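Local coordinates for protein acetyltransferase, GNAT family (Enterococcus faecalis, PDB 1U6M) that probably transfers an acyl group to an acceptor substrate, as expected of the GNAT acetyltransferases, though that acceptor is not identified, at residues A7-G12 and A46-T51; Y56-V61 and K81-P86; I40-E45 and H94-D99; A16-V21 and G66-I71. All coordinates share one frame; numbering follows the deposited sequence.

Contact 1 (A7-G12 and A46-T51)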
loop_
_atom_site.group_PDB
_atom_site.type_symbol
_atom_site.label_atom_id
_atom_site.label_comp_id
_atom_site.label_asym_id
_atom_site.label_seq_id
_atom_site.Cartn_x
_atom_site.Cartn_y
_atom_site.Cartn_z
ATOM N N ALA A 7 3.297 -10.091 6.681
ATOM C CA ALA A 7 4.313 -9.339 7.398
ATOM C C ALA A 7 4.243 -9.602 8.916
ATOM O O ALA A 7 3.199 -10.009 9.436
ATOM C CB ALA A 7 4.205 -7.867 7.093
ATOM N N THR A 8 5.369 -9.422 9.606
ATOM C CA THR A 8 5.354 -9.494 11.060
ATOM C C THR A 8 5.767 -8.128 11.579
ATOM O O THR A 8 6.161 -7.245 10.804
ATOM C CB THR A 8 6.340 -10.577 11.599
ATOM O OG1 THR A 8 7.696 -10.256 11.184
ATOM C CG2 THR A 8 5.988 -11.952 11.032
ATOM N N LYS A 9 5.735 -7.988 12.898
ATOM C CA LYS A 9 6.081 -6.784 13.557
ATOM C C LYS A 9 7.535 -6.436 13.261
ATOM O O LYS A 9 7.853 -5.256 13.141
ATOM C CB LYS A 9 5.791 -6.927 15.062
ATOM C CG LYS A 9 5.933 -5.602 15.869
ATOM C CD LYS A 9 6.001 -5.810 17.372
ATOM C CE LYS A 9 6.835 -4.664 18.013
ATOM N NZ LYS A 9 6.333 -4.251 19.419
ATOM N N GLU A 10 8.409 -7.444 13.097
ATOM C CA GLU A 10 9.840 -7.201 12.775
ATOM C C GLU A 10 10.157 -6.800 11.321
ATOM O O GLU A 10 11.303 -6.372 10.987
ATOM C CB GLU A 10 10.760 -8.322 13.244
ATOM C CG GLU A 10 10.109 -9.639 13.532
ATOM C CD GLU A 10 9.306 -9.646 14.850
ATOM O OE1 GLU A 10 9.613 -8.846 15.738
ATOM O OE2 GLU A 10 8.361 -10.449 14.979
ATOM N N ASP A 11 9.142 -6.843 10.469
ATOM C CA ASP A 11 9.268 -6.274 9.141
ATOM C C ASP A 11 9.091 -4.747 9.099
ATOM O O ASP A 11 9.081 -4.157 8.018
ATOM C CB ASP A 11 8.266 -6.917 8.197
ATOM C CG ASP A 11 8.513 -8.417 7.999
ATOM O OD1 ASP A 11 9.676 -8.884 7.826
ATOM O OD2 ASP A 11 7.509 -9.132 8.031
ATOM N N GLY A 12 8.991 -4.106 10.261
ATOM C CA GLY A 12 8.803 -2.650 10.360
ATOM C C GLY A 12 9.789 -1.802 9.591
ATOM O O GLY A 12 9.383 -0.972 8.778
ATOM N N ALA A 46 4.864 3.256 13.307
ATOM C CA ALA A 46 3.397 3.236 12.985
ATOM C C ALA A 46 2.905 1.812 12.470
ATOM O O ALA A 46 1.773 1.378 12.666
ATOM C CB ALA A 46 3.051 4.363 11.979
ATOM N N THR A 47 3.808 1.143 11.768
ATOM C CA THR A 47 3.748 -0.265 11.328
ATOM C C THR A 47 3.259 -1.280 12.392
ATOM O O THR A 47 2.614 -2.299 12.050
ATOM C CB THR A 47 5.166 -0.568 10.807
ATOM O OG1 THR A 47 5.171 -0.441 9.387
ATOM C CG2 THR A 47 5.708 -1.794 11.269
ATOM N N ALA A 48 3.536 -0.977 13.661
ATOM C CA ALA A 48 3.173 -1.839 14.771
ATOM C C ALA A 48 1.702 -1.714 15.120
ATOM O O ALA A 48 1.176 -2.597 15.750
ATOM C CB ALA A 48 4.068 -1.579 16.002
ATOM N N TYR A 49 1.011 -0.666 14.667
ATOM C CA TYR A 49 -0.456 -0.511 14.890
ATOM C C TYR A 49 -1.280 -1.354 13.916
ATOM O O TYR A 49 -1.142 -1.215 12.708
ATOM C CB TYR A 49 -0.864 0.943 14.690
ATOM C CG TYR A 49 -0.316 1.910 15.733
ATOM C CD1 TYR A 49 1.041 2.224 15.776
ATOM C CD2 TYR A 49 -1.180 2.535 16.664
ATOM C CE1 TYR A 49 1.547 3.094 16.727
ATOM C CE2 TYR A 49 -0.681 3.459 17.651
ATOM C CZ TYR A 49 0.663 3.715 17.655
ATOM O OH TYR A 49 1.175 4.567 18.573
ATOM N N PRO A 50 -2.168 -2.217 14.447
ATOM C CA PRO A 50 -3.046 -3.133 13.688
ATOM C C PRO A 50 -3.819 -2.496 12.528
ATOM O O PRO A 50 -3.955 -3.126 11.425
ATOM C CB PRO A 50 -4.033 -3.592 14.763
ATOM C CG PRO A 50 -3.142 -3.671 16.028
ATOM C CD PRO A 50 -2.382 -2.356 15.917
ATOM N N THR A 51 -4.291 -1.266 12.790
ATOM C CA THR A 51 -5.130 -0.469 11.885
ATOM C C THR A 51 -4.363 0.493 10.960
ATOM O O THR A 51 -4.958 1.094 10.051
ATOM C CB THR A 51 -6.196 0.381 12.653
ATOM O OG1 THR A 51 -5.564 1.440 13.352
ATOM C CG2 THR A 51 -7.002 -0.447 13.691
#
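D11 OD2, an oxygen one residue ahead of the G12 that T47 presses against, has two partners in the chain. T8 N donates to D11 OD2 over 2.7 Å in a nearly straight bond of 167°, arriving on the anti side and 31° out of the carboxylate plane, while R5 NH1 adds a salt bridge. The backbone answers in the reverse sense, D11 N bonding to T8 O at 3.0 Å, and the tight turn of residues 8-11 is thus closed twice. D11 occupies the N-cap position of helix 12-25, yet its carboxylate is spent on the turn and on R5 and makes no capping bond.

This turn carries the chain from the first strand, 3-6, into the first helix of the GNAT fold, and the end of the second helix, 36-47, abuts it. Here the contact is apolar and tight: T47 CG2 lies 3.3 Å from G12 CA, an alpha carbon that bears no side chain. The other branch of the same side chain is polar and engaged elsewhere, T47 OG1 bonding to Y54 O, which is consistent with the off-staggered rotation that presents the methyl to G12. Nearer solvent, the aliphatic root of K9 runs beside A48, with K9 CG 4.4 Å from A48 CB. With CG anti to the backbone N (chi1 -172°), the lysine chain passes alongside the alanine methyl, and it also touches Y56.

Contact 2 (Y56-V61 and K81-P86)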
loop_
_atom_site.group_PDB
_atom_site.type_symbol
_atom_site.label_atom_id
_atom_site.label_comp_id
_atom_site.label_asym_id
_atom_site.label_seq_id
_atom_site.Cartn_x
_atom_site.Cartn_y
_atom_site.Cartn_z
ATOM N N TYR A 56 1.682 -4.053 9.822
ATOM C CA TYR A 56 2.070 -5.405 9.350
ATOM C C TYR A 56 0.881 -6.318 9.065
ATOM O O TYR A 56 0.900 -7.082 8.143
ATOM C CB TYR A 56 3.134 -6.087 10.214
ATOM C CG TYR A 56 2.623 -6.534 11.553
ATOM C CD1 TYR A 56 2.056 -7.786 11.717
ATOM C CD2 TYR A 56 2.765 -5.718 12.671
ATOM C CE1 TYR A 56 1.595 -8.209 12.954
ATOM C CE2 TYR A 56 2.289 -6.111 13.922
ATOM C CZ TYR A 56 1.705 -7.359 14.057
ATOM O OH TYR A 56 1.217 -7.772 15.301
ATOM N N GLN A 57 -0.196 -6.178 9.808
ATOM C CA GLN A 57 -1.346 -7.024 9.613
ATOM C C GLN A 57 -2.071 -6.818 8.284
ATOM O O GLN A 57 -2.918 -7.624 7.900
ATOM C CB GLN A 57 -2.266 -6.858 10.791
ATOM C CG GLN A 57 -1.667 -7.550 11.974
ATOM C CD GLN A 57 -2.418 -7.289 13.261
ATOM O OE1 GLN A 57 -1.784 -7.179 14.333
ATOM N NE2 GLN A 57 -3.780 -7.205 13.188
ATOM N N ARG A 58 -1.749 -5.725 7.602
ATOM C CA ARG A 58 -2.383 -5.375 6.340
ATOM C C ARG A 58 -1.507 -5.786 5.172
ATOM O O ARG A 58 -1.885 -5.582 4.002
ATOM C CB ARG A 58 -2.606 -3.845 6.298
ATOM C CG ARG A 58 -3.546 -3.346 7.346
ATOM C CD ARG A 58 -4.197 -2.052 6.856
ATOM N NE ARG A 58 -5.011 -1.350 7.871
ATOM C CZ ARG A 58 -6.279 -1.667 8.191
ATOM N NH1 ARG A 58 -6.881 -2.707 7.622
ATOM N NH2 ARG A 58 -6.962 -0.928 9.066
ATOM N N ILE A 59 -0.349 -6.354 5.481
ATOM C CA ILE A 59 0.702 -6.554 4.503
ATOM C C ILE A 59 1.088 -8.043 4.189
ATOM O O ILE A 59 1.301 -8.905 5.091
ATOM C CB ILE A 59 1.989 -5.760 4.890
ATOM C CG1 ILE A 59 1.653 -4.259 5.000
ATOM C CG2 ILE A 59 3.070 -5.976 3.860
ATOM C CD1 ILE A 59 2.825 -3.344 5.327
ATOM N N LEU A 60 1.247 -8.290 2.894
ATOM C CA LEU A 60 1.817 -9.546 2.416
ATOM C C LEU A 60 3.241 -9.312 1.960
ATOM O O LEU A 60 3.508 -8.344 1.237
ATOM C CB LEU A 60 0.972 -10.106 1.259
ATOM C CG LEU A 60 0.877 -11.594 0.961
ATOM C CD1 LEU A 60 0.392 -12.435 2.152
ATOM C CD2 LEU A 60 -0.057 -11.681 -0.159
ATOM N N VAL A 61 4.152 -10.199 2.362
ATOM C CA VAL A 61 5.584 -10.021 2.059
ATOM C C VAL A 61 5.997 -11.024 0.993
ATOM O O VAL A 61 5.574 -12.191 1.024
ATOM C CB VAL A 61 6.445 -10.194 3.414
ATOM C CG1 VAL A 61 7.883 -10.492 3.153
ATOM C CG2 VAL A 61 6.356 -8.942 4.268
ATOM N N LYS A 81 -10.846 5.632 6.239
ATOM C CA LYS A 81 -10.855 6.867 6.958
ATOM C C LYS A 81 -10.078 6.744 8.291
ATOM O O LYS A 81 -9.738 7.743 8.889
ATOM C CB LYS A 81 -12.311 7.318 7.164
ATOM C CG LYS A 81 -12.740 8.422 6.216
ATOM C CD LYS A 81 -13.178 7.967 4.880
ATOM C CE LYS A 81 -13.423 9.218 4.018
ATOM N NZ LYS A 81 -14.260 9.061 2.751
ATOM N N ILE A 82 -9.795 5.534 8.739
ATOM C CA ILE A 82 -9.094 5.330 9.988
ATOM C C ILE A 82 -7.597 4.945 9.864
ATOM O O ILE A 82 -6.918 4.791 10.909
ATOM C CB ILE A 82 -9.863 4.354 10.970
ATOM C CG1 ILE A 82 -10.113 2.954 10.372
ATOM C CG2 ILE A 82 -11.191 4.927 11.334
ATOM C CD1 ILE A 82 -9.145 1.856 10.889
ATOM N N ILE A 83 -7.076 4.811 8.625
ATOM C CA ILE A 83 -5.776 4.132 8.389
ATOM C C ILE A 83 -4.503 4.969 8.693
ATOM O O ILE A 83 -3.437 4.437 9.033
ATOM C CB ILE A 83 -5.701 3.447 6.940
ATOM C CG1 ILE A 83 -6.059 4.454 5.844
ATOM C CG2 ILE A 83 -6.499 2.071 6.933
ATOM C CD1 ILE A 83 -5.916 3.937 4.439
ATOM N N ASP A 84 -4.650 6.279 8.599
ATOM C CA ASP A 84 -3.550 7.238 8.829
ATOM C C ASP A 84 -3.413 7.753 10.246
ATOM O O ASP A 84 -2.351 8.315 10.593
ATOM C CB ASP A 84 -3.631 8.402 7.859
ATOM C CG ASP A 84 -3.315 7.974 6.395
ATOM O OD1 ASP A 84 -2.397 7.127 6.153
ATOM O OD2 ASP A 84 -3.992 8.502 5.489
ATOM N N GLU A 85 -4.455 7.519 11.061
ATOM C CA GLU A 85 -4.472 7.908 12.480
ATOM C C GLU A 85 -3.242 7.441 13.245
ATOM O O GLU A 85 -2.640 8.261 13.904
ATOM C CB GLU A 85 -5.726 7.443 13.270
ATOM C CG GLU A 85 -7.081 7.868 12.713
ATOM C CD GLU A 85 -8.259 7.462 13.633
ATOM O OE1 GLU A 85 -8.027 6.820 14.690
ATOM O OE2 GLU A 85 -9.403 7.802 13.328
ATOM N N PRO A 86 -2.906 6.125 13.207
ATOM C CA PRO A 86 -1.666 5.676 13.872
ATOM C C PRO A 86 -0.394 6.511 13.605
ATOM O O PRO A 86 0.364 6.756 14.563
ATOM C CB PRO A 86 -1.539 4.223 13.396
ATOM C CG PRO A 86 -3.008 3.773 13.322
ATOM C CD PRO A 86 -3.648 4.959 12.652
#
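Two kinds of interaction meet at R58, whose guanidinium end touches the aliphatic side chains of I82 and I83. The van der Waals contacts are made by isoleucine methyls. I83 CG2 lies obliquely to the guanidinium, 3.7 Å from R58 NH2 and 3.8 Å from R58 NE, so it spans the inner nitrogen and one outer nitrogen. I82 approaches differently: its terminal methyl comes in at the edge of the group, near its plane, with I82 CD1 4.0 Å from R58 NH2, and the two side chains cross at about a right angle. What lets the arginine bridge a backbone gap of 10.3 Å between R58 CA and I83 CA is its reach, the chain being extended from CG to NE. In I83 the longer branch, CG1, sits between the backbone N and the carbonyl carbon (chi1 53°), which leaves CG2 as the methyl that meets the arginine.

In fold terms, R58 ends a short 3-10 turn leading into strand 59-64, and I83 lies just ahead of helix 85-93. That helix belongs to a long excursion between strands 67-76 and 112-120, antiparallel neighbours in the GNAT sheet.

The polar contacts of R58 are with other parts of the chain. R58 NH1 forms a salt bridge with D79, R58 NH2 donates to T51 O, and R58 NE adds a weak bond to Y52 O. Two firm partners and one weak one restrain the guanidinium while the isoleucine methyls pack against it. Y75 of strand 67-76 touches both R58 and I83.

Contact 3 (I40-E45 and H94-D99)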
loop_
_atom_site.group_PDB
_atom_site.type_symbol
_atom_site.label_atom_id
_atom_site.label_comp_id
_atom_site.label_asym_id
_atom_site.label_seq_id
_atom_site.Cartn_x
_atom_site.Cartn_y
_atom_site.Cartn_z
ATOM N N ILE A 40 12.025 7.067 8.560
ATOM C CA ILE A 40 12.008 5.610 8.577
ATOM C C ILE A 40 11.623 5.127 9.968
ATOM O O ILE A 40 10.712 4.287 10.085
ATOM C CB ILE A 40 13.332 5.034 8.010
ATOM C CG1 ILE A 40 13.381 5.314 6.499
ATOM C CG2 ILE A 40 13.487 3.545 8.321
ATOM C CD1 ILE A 40 14.654 4.867 5.780
ATOM N N ASP A 41 12.217 5.691 11.020
ATOM C CA ASP A 41 11.848 5.331 12.400
ATOM C C ASP A 41 10.370 5.580 12.765
ATOM O O ASP A 41 9.737 4.790 13.459
ATOM C CB ASP A 41 12.782 6.048 13.415
ATOM C CG ASP A 41 14.229 5.404 13.468
ATOM O OD1 ASP A 41 14.940 5.365 12.440
ATOM O OD2 ASP A 41 14.672 4.927 14.528
ATOM N N LEU A 42 9.814 6.676 12.262
ATOM C CA LEU A 42 8.450 7.069 12.540
ATOM C C LEU A 42 7.497 6.086 11.840
ATOM O O LEU A 42 6.612 5.539 12.467
ATOM C CB LEU A 42 8.234 8.503 12.008
ATOM C CG LEU A 42 8.913 9.658 12.788
ATOM C CD1 LEU A 42 8.826 11.038 12.010
ATOM C CD2 LEU A 42 8.386 9.823 14.228
ATOM N N LEU A 43 7.674 5.909 10.532
ATOM C CA LEU A 43 6.980 4.886 9.755
ATOM C C LEU A 43 7.035 3.525 10.421
ATOM O O LEU A 43 5.968 2.910 10.610
ATOM C CB LEU A 43 7.580 4.822 8.336
ATOM C CG LEU A 43 7.313 6.069 7.491
ATOM C CD1 LEU A 43 8.178 6.132 6.171
ATOM C CD2 LEU A 43 5.752 6.199 7.192
ATOM N N ALA A 44 8.239 3.072 10.838
ATOM C CA ALA A 44 8.405 1.706 11.460
ATOM C C ALA A 44 7.621 1.578 12.697
ATOM O O ALA A 44 6.942 0.550 12.931
ATOM C CB ALA A 44 9.834 1.371 11.747
ATOM N N GLU A 45 7.664 2.619 13.510
ATOM C CA GLU A 45 6.832 2.625 14.700
ATOM C C GLU A 45 5.336 2.566 14.356
ATOM O O GLU A 45 4.605 1.877 15.031
ATOM C CB GLU A 45 7.172 3.851 15.577
ATOM C CG GLU A 45 6.426 3.881 16.915
ATOM C CD GLU A 45 6.821 5.078 17.821
ATOM O OE1 GLU A 45 6.020 5.357 18.771
ATOM O OE2 GLU A 45 7.912 5.712 17.566
ATOM N N HIS A 94 6.209 12.082 19.312
ATOM C CA HIS A 94 7.559 12.570 18.984
ATOM C C HIS A 94 7.685 14.095 18.821
ATOM O O HIS A 94 8.689 14.580 18.279
ATOM C CB HIS A 94 8.078 11.839 17.719
ATOM C CG HIS A 94 8.337 10.392 17.998
ATOM N ND1 HIS A 94 9.576 9.924 18.389
ATOM C CD2 HIS A 94 7.483 9.345 18.116
ATOM C CE1 HIS A 94 9.476 8.642 18.694
ATOM N NE2 HIS A 94 8.222 8.266 18.521
ATOM N N GLY A 95 6.657 14.826 19.284
ATOM C CA GLY A 95 6.655 16.290 19.264
ATOM C C GLY A 95 6.450 16.943 17.937
ATOM O O GLY A 95 6.760 18.086 17.789
ATOM N N LEU A 96 5.973 16.221 16.928
ATOM C CA LEU A 96 5.728 16.841 15.629
ATOM C C LEU A 96 4.228 17.198 15.456
ATOM O O LEU A 96 3.369 16.629 16.140
ATOM C CB LEU A 96 6.189 15.946 14.510
ATOM C CG LEU A 96 7.593 15.512 14.083
ATOM C CD1 LEU A 96 8.738 16.494 14.192
ATOM C CD2 LEU A 96 7.959 14.211 14.685
ATOM N N ALA A 97 3.910 18.128 14.558
ATOM C CA ALA A 97 2.513 18.505 14.331
ATOM C C ALA A 97 1.712 17.302 13.788
ATOM O O ALA A 97 2.117 16.587 12.881
ATOM C CB ALA A 97 2.395 19.746 13.444
ATOM N N GLU A 98 0.585 17.061 14.412
ATOM C CA GLU A 98 -0.232 15.874 14.179
ATOM C C GLU A 98 -0.897 15.976 12.803
ATOM O O GLU A 98 -1.236 14.961 12.190
ATOM C CB GLU A 98 -1.278 15.855 15.263
ATOM C CG GLU A 98 -2.050 14.630 15.488
ATOM C CD GLU A 98 -3.142 14.893 16.555
ATOM O OE1 GLU A 98 -4.152 15.571 16.215
ATOM O OE2 GLU A 98 -2.962 14.451 17.724
ATOM N N ASP A 99 -1.022 17.197 12.296
ATOM C CA ASP A 99 -1.729 17.431 11.049
ATOM C C ASP A 99 -0.810 17.574 9.807
ATOM O O ASP A 99 -1.058 18.370 8.907
ATOM C CB ASP A 99 -2.632 18.641 11.237
ATOM C CG ASP A 99 -1.863 19.964 11.289
ATOM O OD1 ASP A 99 -0.710 20.065 11.766
ATOM O OD2 ASP A 99 -2.421 20.934 10.783
#
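The imidazole of H94 is used in two ways at once: a leucine methyl rests over one face while its outer nitrogen grips a glutamate one helical turn further along. L42 CD2 stands 3.8 Å from H94 CG and 4.2 Å from the ring centroid, only 26° off the normal, which makes this a CH-pi contact. The two side chains slide past each other in opposite directions, and after H94 CG the methyl is nearest to H94 CB and CD2. From the far end, H94 NE2 donates to E45 OE2 at 2.7 Å. The bond is short but bent, at 133°, since E45 OE2 sits out of the imidazole plane; the carboxylate and ring planes are 71° apart. On the glutamate, the donor comes to the syn side of OE2. An extended chain, with CG anti to the backbone N and the bonds beyond it straight, carries the carboxylate out from the helix to the ring. A neighbouring carboxylate would be expected to favour the protonated imidazole, although solvent at this exposed site may weaken the effect.

The other branch of L42 points its methyl at a second residue of the loop: L42 CD1 meets L96 CD2 at 4.2 Å. F91 and V90 of helix 85-93 also touch L42, and L96 shares F91 and V34 with it. Helix 85-93 ends in a Schellman motif that turns the chain so that H94 and L96 are both directed at helix 36-47, with G95 at the C-prime position in positive phi, L96 N bonded to F91 O and G95 N to K92 O.

Contact 4 (A16-V21 and G66-I71)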
loop_
_atom_site.group_PDB
_atom_site.type_symbol
_atom_site.label_atom_id
_atom_site.label_comp_id
_atom_site.label_asym_id
_atom_site.label_seq_id
_atom_site.Cartn_x
_atom_site.Cartn_y
_atom_site.Cartn_z
ATOM N N ALA A 16 8.997 0.252 6.209
ATOM C CA ALA A 16 9.252 1.706 6.295
ATOM C C ALA A 16 10.169 2.212 5.168
ATOM O O ALA A 16 9.906 3.273 4.570
ATOM C CB ALA A 16 9.805 2.071 7.710
ATOM N N ARG A 17 11.189 1.430 4.805
ATOM C CA ARG A 17 12.120 1.809 3.722
ATOM C C ARG A 17 11.416 1.841 2.377
ATOM O O ARG A 17 11.670 2.736 1.530
ATOM C CB ARG A 17 13.324 0.863 3.671
ATOM C CG ARG A 17 14.257 1.134 4.792
ATOM C CD ARG A 17 15.473 0.149 5.010
ATOM N NE ARG A 17 15.711 0.198 6.476
ATOM C CZ ARG A 17 16.355 1.175 7.144
ATOM N NH1 ARG A 17 16.943 2.198 6.518
ATOM N NH2 ARG A 17 16.438 1.110 8.466
ATOM N N LEU A 18 10.525 0.859 2.191
ATOM C CA LEU A 18 9.770 0.751 0.980
ATOM C C LEU A 18 8.744 1.890 0.880
ATOM O O LEU A 18 8.588 2.490 -0.186
ATOM C CB LEU A 18 9.120 -0.642 0.886
ATOM C CG LEU A 18 10.065 -1.819 0.637
ATOM C CD1 LEU A 18 9.329 -3.147 0.819
ATOM C CD2 LEU A 18 10.708 -1.689 -0.768
ATOM N N VAL A 19 8.044 2.166 1.984
ATOM C CA VAL A 19 7.089 3.304 2.076
ATOM C C VAL A 19 7.758 4.674 1.851
ATOM O O VAL A 19 7.226 5.509 1.134
ATOM C CB VAL A 19 6.273 3.306 3.427
ATOM C CG1 VAL A 19 5.390 4.498 3.519
ATOM C CG2 VAL A 19 5.411 2.071 3.492
ATOM N N LEU A 20 8.924 4.906 2.443
ATOM C CA LEU A 20 9.680 6.121 2.145
ATOM C C LEU A 20 9.734 6.405 0.669
ATOM O O LEU A 20 9.693 7.578 0.279
ATOM C CB LEU A 20 11.104 6.025 2.649
ATOM C CG LEU A 20 11.783 7.276 3.223
ATOM C CD1 LEU A 20 13.303 7.160 3.055
ATOM C CD2 LEU A 20 11.288 8.561 2.671
ATOM N N VAL A 21 9.883 5.364 -0.163
ATOM C CA VAL A 21 10.012 5.584 -1.612
ATOM C C VAL A 21 8.770 6.267 -2.169
ATOM O O VAL A 21 8.870 7.259 -2.887
ATOM C CB VAL A 21 10.355 4.276 -2.433
ATOM C CG1 VAL A 21 10.275 4.530 -3.922
ATOM C CG2 VAL A 21 11.728 3.790 -2.103
ATOM N N GLY A 66 15.777 -15.121 1.589
ATOM C CA GLY A 66 15.454 -14.746 3.003
ATOM C C GLY A 66 15.478 -13.252 3.383
ATOM O O GLY A 66 15.882 -12.875 4.471
ATOM N N GLU A 67 15.019 -12.399 2.480
ATOM C CA GLU A 67 15.008 -10.978 2.669
ATOM C C GLU A 67 13.686 -10.439 2.079
ATOM O O GLU A 67 13.256 -10.923 1.042
ATOM C CB GLU A 67 16.193 -10.446 1.886
ATOM C CG GLU A 67 16.308 -8.956 1.808
ATOM C CD GLU A 67 17.724 -8.547 2.065
ATOM O OE1 GLU A 67 17.997 -8.037 3.179
ATOM O OE2 GLU A 67 18.560 -8.794 1.159
ATOM N N VAL A 68 13.072 -9.445 2.728
ATOM C CA VAL A 68 11.891 -8.717 2.215
ATOM C C VAL A 68 12.158 -8.029 0.872
ATOM O O VAL A 68 12.898 -7.039 0.819
ATOM C CB VAL A 68 11.307 -7.726 3.259
ATOM C CG1 VAL A 68 10.051 -7.004 2.706
ATOM C CG2 VAL A 68 10.938 -8.471 4.569
ATOM N N ALA A 69 11.575 -8.549 -0.217
ATOM C CA ALA A 69 11.875 -8.060 -1.553
ATOM C C ALA A 69 10.781 -7.148 -2.120
ATOM O O ALA A 69 11.026 -6.364 -3.057
ATOM C CB ALA A 69 12.168 -9.210 -2.481
ATOM N N GLY A 70 9.570 -7.275 -1.570
ATOM C CA GLY A 70 8.362 -6.579 -2.066
ATOM C C GLY A 70 7.234 -6.805 -1.041
ATOM O O GLY A 70 7.250 -7.780 -0.263
ATOM N N ILE A 71 6.270 -5.883 -1.031
ATOM C CA ILE A 71 5.112 -5.969 -0.165
ATOM C C ILE A 71 3.857 -5.631 -0.986
ATOM O O ILE A 71 3.916 -4.858 -1.927
ATOM C CB ILE A 71 5.253 -5.004 1.058
ATOM C CG1 ILE A 71 5.269 -3.507 0.642
ATOM C CG2 ILE A 71 6.441 -5.438 1.954
ATOM C CD1 ILE A 71 5.456 -2.537 1.841
#
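L18 reaches from helix 12-25 to I71 on strand 67-76, and its side chain can be followed outward atom by atom. CB leaves the helix in the direction of the strand. CG stands anti to the carbonyl carbon (chi1 -70°) and continues that course to the branch point. From there CD1 does the touching: L18 CD1 lies 3.9 Å from I71 CG2 and 4.1 Å from I71 CD1, so the leucine methyl faces both branches of the isoleucine. The two side chains meet tip to tip. I71 opens its fork by holding CG1 between the backbone N and the carbonyl carbon, with CG2 beside the backbone N. The same leucine methyl also approaches a second residue of the strand, L18 CD1 standing 4.4 Å from V68 CG1.

That V68 and I71, three residues apart, should both face the helix departs from the strict alternation of a strand. Between them, A69 turns its CB away, and G70 has no side chain. A69 and G70 both bond through the backbone to Y62, and A69 has phi/psi of -103/-21°, features consistent with a classic beta bulge in the pairing of strands 59-64 and 67-76. V61 and I59 of the neighbouring strand touch V68 and I71 respectively and extend the apolar surface. This is the helix-on-sheet packing of the GNAT fold, the first helix lying on the N-terminal half of the sheet.

In the fold
Contact 1 touches each of the other three, whereas contacts 2 and 3 stay about 6 Å apart at their nearest atoms. Contacts 1 and 2, with centres about 8 Å apart, are joined by backbone: A7 N bonds to I59 O at 2.8 Å and T47 O to Y56 N at 3.0 Å. Contacts 1 and 3 share helix 36-47, which also packs on helix 12-25 of contact 4, where I40 O lies 3.4 Å from A16 CB. Contacts 2 and 4 reach adjacent strands of one sheet. No ligand is present, but E67, in the strand of contact 4, bridges to R123, two residues before the probable start of the acetyl-CoA-binding signature.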